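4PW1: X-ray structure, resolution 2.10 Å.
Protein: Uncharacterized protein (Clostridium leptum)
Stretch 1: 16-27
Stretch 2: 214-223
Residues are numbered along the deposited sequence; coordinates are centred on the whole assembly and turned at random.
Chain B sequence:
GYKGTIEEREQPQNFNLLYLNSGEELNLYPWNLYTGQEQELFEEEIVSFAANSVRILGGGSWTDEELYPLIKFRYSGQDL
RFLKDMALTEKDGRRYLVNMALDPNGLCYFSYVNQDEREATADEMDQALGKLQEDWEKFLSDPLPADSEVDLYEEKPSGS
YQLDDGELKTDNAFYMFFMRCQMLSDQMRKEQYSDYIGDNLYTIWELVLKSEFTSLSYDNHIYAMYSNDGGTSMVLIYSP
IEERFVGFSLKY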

# COMPACT_ATOMS: atom_id res chain seq x y z
N ASN B 16 -17.63 2.88 -8.41
CA ASN B 16 -17.42 1.85 -7.38
C ASN B 16 -15.98 1.29 -7.30
O ASN B 16 -15.52 1.05 -6.20
CB ASN B 16 -18.44 0.71 -7.52
CG ASN B 16 -18.60 0.26 -8.94
OD1 ASN B 16 -17.66 0.25 -9.71
ND2 ASN B 16 -19.82 -0.13 -9.30
N LEU B 17 -15.27 1.10 -8.43
CA LEU B 17 -13.89 0.62 -8.36
C LEU B 17 -12.97 1.66 -7.73
O LEU B 17 -12.85 2.77 -8.23
CB LEU B 17 -13.33 0.21 -9.72
CG LEU B 17 -11.92 -0.36 -9.70
CD1 LEU B 17 -11.77 -1.60 -8.85
CD2 LEU B 17 -11.49 -0.65 -11.13
N LEU B 18 -12.31 1.31 -6.64
CA LEU B 18 -11.43 2.23 -5.95
C LEU B 18 -10.07 2.35 -6.63
O LEU B 18 -9.35 1.36 -6.80
CB LEU B 18 -11.27 1.78 -4.50
CG LEU B 18 -10.37 2.70 -3.67
CD1 LEU B 18 -11.11 4.02 -3.39
CD2 LEU B 18 -9.96 2.01 -2.39
N TYR B 19 -9.64 3.57 -6.95
CA TYR B 19 -8.27 3.76 -7.46
C TYR B 19 -7.36 4.28 -6.36
O TYR B 19 -7.76 5.21 -5.67
CB TYR B 19 -8.26 4.80 -8.59
CG TYR B 19 -8.91 4.29 -9.87
CD1 TYR B 19 -10.30 4.17 -9.96
CD2 TYR B 19 -8.14 3.93 -10.97
CE1 TYR B 19 -10.90 3.71 -11.13
CE2 TYR B 19 -8.72 3.46 -12.15
CZ TYR B 19 -10.09 3.35 -12.22
OH TYR B 19 -10.66 2.93 -13.37
N LEU B 20 -6.14 3.78 -6.23
CA LEU B 20 -5.17 4.44 -5.33
C LEU B 20 -4.53 5.70 -5.97
O LEU B 20 -4.39 5.75 -7.14
CB LEU B 20 -4.09 3.47 -4.89
CG LEU B 20 -4.59 2.29 -4.11
CD1 LEU B 20 -3.39 1.53 -3.55
CD2 LEU B 20 -5.50 2.69 -2.98
N ASN B 21 -4.19 6.74 -5.19
CA ASN B 21 -3.67 8.02 -5.76
C ASN B 21 -2.15 8.03 -5.76
O ASN B 21 -1.53 6.98 -5.37
CB ASN B 21 -4.32 9.26 -5.11
CG ASN B 21 -4.00 9.44 -3.61
OD1 ASN B 21 -2.95 9.04 -3.12
ND2 ASN B 21 -4.93 10.10 -2.88
N SER B 22 -1.52 9.15 -6.22
CA SER B 22 -0.00 9.14 -6.38
C SER B 22 0.74 8.98 -5.05
O SER B 22 1.86 8.49 -4.99
CB SER B 22 0.61 10.43 -7.02
OG SER B 22 -0.29 11.17 -7.80
N GLY B 23 0.11 9.46 -3.97
CA GLY B 23 0.74 9.46 -2.65
C GLY B 23 0.66 8.16 -1.90
O GLY B 23 0.94 8.13 -0.70
N GLU B 24 0.32 7.08 -2.62
CA GLU B 24 0.11 5.80 -2.03
C GLU B 24 1.01 4.79 -2.77
O GLU B 24 0.90 4.60 -3.97
CB GLU B 24 -1.40 5.43 -2.08
CG GLU B 24 -2.31 6.25 -1.11
CD GLU B 24 -3.85 6.02 -1.28
OE1 GLU B 24 -4.33 5.99 -2.44
OE2 GLU B 24 -4.61 5.90 -0.27
N GLU B 25 1.90 4.16 -2.03
CA GLU B 25 2.64 3.01 -2.47
C GLU B 25 2.01 1.77 -1.81
O GLU B 25 1.88 1.68 -0.58
CB GLU B 25 4.12 3.13 -2.11
CG GLU B 25 4.94 1.88 -2.43
CD GLU B 25 6.38 1.94 -1.91
OE1 GLU B 25 6.63 1.88 -0.68
OE2 GLU B 25 7.27 2.06 -2.75
N LEU B 26 1.63 0.82 -2.64
CA LEU B 26 1.10 -0.44 -2.19
C LEU B 26 2.15 -1.51 -2.45
O LEU B 26 2.48 -1.76 -3.58
CB LEU B 26 -0.19 -0.75 -2.95
CG LEU B 26 -0.93 -2.04 -2.60
CD1 LEU B 26 -1.37 -2.03 -1.15
CD2 LEU B 26 -2.15 -2.18 -3.50
N ASN B 27 2.67 -2.12 -1.39
CA ASN B 27 3.58 -3.23 -1.52
C ASN B 27 2.87 -4.52 -1.15
O ASN B 27 2.34 -4.63 -0.05
CB ASN B 27 4.75 -3.10 -0.56
CG ASN B 27 5.66 -1.94 -0.87
OD1 ASN B 27 5.91 -1.62 -2.02
ND2 ASN B 27 6.12 -1.27 0.15
N THR B 214 -12.83 -8.91 -3.22
CA THR B 214 -12.83 -7.45 -3.23
C THR B 214 -11.72 -6.99 -4.17
O THR B 214 -10.90 -7.81 -4.64
CB THR B 214 -12.64 -6.86 -1.84
OG1 THR B 214 -11.41 -7.31 -1.32
CG2 THR B 214 -13.76 -7.23 -0.93
N SER B 215 -11.72 -5.71 -4.52
CA SER B 215 -10.75 -5.24 -5.49
C SER B 215 -10.41 -3.77 -5.39
O SER B 215 -11.15 -2.99 -4.83
CB SER B 215 -11.26 -5.54 -6.89
OG SER B 215 -12.46 -4.86 -7.10
N LEU B 216 -9.27 -3.41 -5.95
CA LEU B 216 -8.92 -1.99 -6.16
C LEU B 216 -8.07 -1.92 -7.43
O LEU B 216 -7.61 -2.95 -7.95
CB LEU B 216 -8.15 -1.45 -4.94
CG LEU B 216 -6.84 -2.13 -4.56
CD1 LEU B 216 -5.70 -1.85 -5.54
CD2 LEU B 216 -6.42 -1.70 -3.14
N SER B 217 -7.90 -0.70 -7.91
CA SER B 217 -7.07 -0.46 -9.05
C SER B 217 -5.82 0.25 -8.61
O SER B 217 -5.86 1.28 -7.86
CB SER B 217 -7.82 0.32 -10.12
OG SER B 217 -7.01 0.51 -11.27
N TYR B 218 -4.71 -0.25 -9.10
CA TYR B 218 -3.41 0.33 -8.82
C TYR B 218 -2.50 0.07 -10.01
O TYR B 218 -2.40 -1.06 -10.48
CB TYR B 218 -2.82 -0.39 -7.61
CG TYR B 218 -1.48 0.11 -7.14
CD1 TYR B 218 -1.32 1.40 -6.57
CD2 TYR B 218 -0.36 -0.72 -7.19
CE1 TYR B 218 -0.09 1.84 -6.07
CE2 TYR B 218 0.87 -0.28 -6.73
CZ TYR B 218 1.00 0.99 -6.16
OH TYR B 218 2.19 1.39 -5.66
N ASP B 219 -1.83 1.11 -10.46
CA ASP B 219 -0.77 0.97 -11.44
C ASP B 219 -1.22 0.23 -12.75
O ASP B 219 -0.52 -0.63 -13.27
CB ASP B 219 0.39 0.23 -10.78
CG ASP B 219 1.65 0.29 -11.59
OD1 ASP B 219 1.86 1.29 -12.29
OD2 ASP B 219 2.42 -0.68 -11.52
N ASN B 220 -2.40 0.60 -13.23
CA ASN B 220 -2.99 0.08 -14.46
C ASN B 220 -3.44 -1.40 -14.36
O ASN B 220 -3.78 -2.00 -15.35
CB ASN B 220 -2.05 0.26 -15.68
CG ASN B 220 -2.81 0.27 -17.02
OD1 ASN B 220 -3.85 0.90 -17.14
ND2 ASN B 220 -2.30 -0.44 -18.02
N HIS B 221 -3.50 -1.92 -13.14
CA HIS B 221 -4.02 -3.25 -12.89
C HIS B 221 -5.15 -3.24 -11.93
O HIS B 221 -5.35 -2.28 -11.16
CB HIS B 221 -2.90 -4.14 -12.34
CG HIS B 221 -1.84 -4.38 -13.33
ND1 HIS B 221 -0.73 -3.57 -13.45
CD2 HIS B 221 -1.74 -5.30 -14.32
CE1 HIS B 221 0.02 -4.00 -14.44
NE2 HIS B 221 -0.57 -5.04 -14.98
N ILE B 222 -5.93 -4.32 -11.97
CA ILE B 222 -6.87 -4.60 -10.90
C ILE B 222 -6.26 -5.62 -9.96
O ILE B 222 -5.77 -6.70 -10.41
CB ILE B 222 -8.21 -5.08 -11.44
CG1 ILE B 222 -8.83 -3.99 -12.30
CG2 ILE B 222 -9.18 -5.49 -10.30
CD1 ILE B 222 -10.10 -4.43 -13.01
N TYR B 223 -6.30 -5.30 -8.67
CA TYR B 223 -5.86 -6.23 -7.61
C TYR B 223 -7.08 -6.92 -7.03
O TYR B 223 -7.92 -6.29 -6.40
CB TYR B 223 -5.09 -5.48 -6.52
CG TYR B 223 -3.67 -5.11 -6.88
CD1 TYR B 223 -3.28 -4.94 -8.18
CD2 TYR B 223 -2.73 -4.86 -5.90
CE1 TYR B 223 -1.98 -4.59 -8.50
CE2 TYR B 223 -1.44 -4.50 -6.22
CZ TYR B 223 -1.07 -4.40 -7.53
OH TYR B 223 0.18 -4.01 -7.85
O HOH W 1 -12.90 -1.00 -5.17
O HOH W 2 2.12 -3.32 -5.82
O HOH W 3 4.36 -0.57 -5.73

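What holds the two backbones together? Two hydrogen bonds frame a single bridge between Tyr19 and Ser217, whose CA atoms lie 4.7 Å apart. Ser217 N donates to Leu18 O at 2.8 Å, and Leu20 N donates to Ser217 O at 3.0 Å; both are nearly straight, with angles at hydrogen of 173° and 165°. Ser217 thus has its amide and its carbonyl satisfied by residues on either side of Tyr19 in sequence. The same carbonyl receives a further approach, a CA-H...O contact of 3.5 Å from Tyr19 CA to Ser217 O. On the other side of the strand, Leu216 is paired with Tyr223 within its own hairpin, Leu216 N to Tyr223 O at 3.2 Å and Tyr223 N to Leu216 O at 2.8 Å, so successive residues of the strand turn their polar groups to different partners.

How are the polar groups beyond the bridge satisfied? Water 1 extends the pairing by one step: it accepts from Leu18 N at 2.8 Å and donates to Ser215 O at 2.7 Å, joining two groups that do not meet directly. Leu18 therefore has its amide served by water and its carbonyl by protein. Farther along, stretch 1 bends by about a right angle through a type I turn from Asn21 to Glu24. Here the side chain of Glu24 folds back, and its OE1 accepts from Asn21 N at 2.9 Å, while the turn's own bond, Glu24 N to Asn21 O at 3.3 Å, is weak.

What does the Tyr218 hydroxyl do at the end of its long side chain? It reaches the strand that follows the turn and accepts a hydrogen bond from Leu26 N, 3.1 Å from Tyr218 OH and almost linear at 171°. A side chain thus supplies the acceptor for a strand amide. Water 3 lies 2.9 Å from Tyr218 OH and donates to Leu26 O at 3.1 Å, so the hydroxyl serves both backbone polar groups of Leu26, one directly and one through water. Leu26 O also accepts from water 2 at 2.8 Å, and that water is hydrogen-bonded to Tyr223 OH at 2.9 Å.

Which apolar contacts surround these bonds? Leu26 points toward stretch 2 and lays its CB over one face of the Tyr218 ring, 3.9 Å from the centroid and 14° off the normal, so the residue that donates to the hydroxyl also packs on the ring. Its CD2 touches Tyr223 CD2 at 3.6 Å and Leu216 CD1 at 4.1 Å. Leu20 CD1 approaches Tyr218 CD1 at 3.7 Å. At the bridge, the Tyr19 CA-to-CB bond points away from stretch 2, yet Ser217 CB sits over a face of its ring, 4.0 Å from the centroid. Leu17 CD2 also reaches Ser217 CB, at 3.9 Å, giving this small side chain neighbours from two residues of stretch 1.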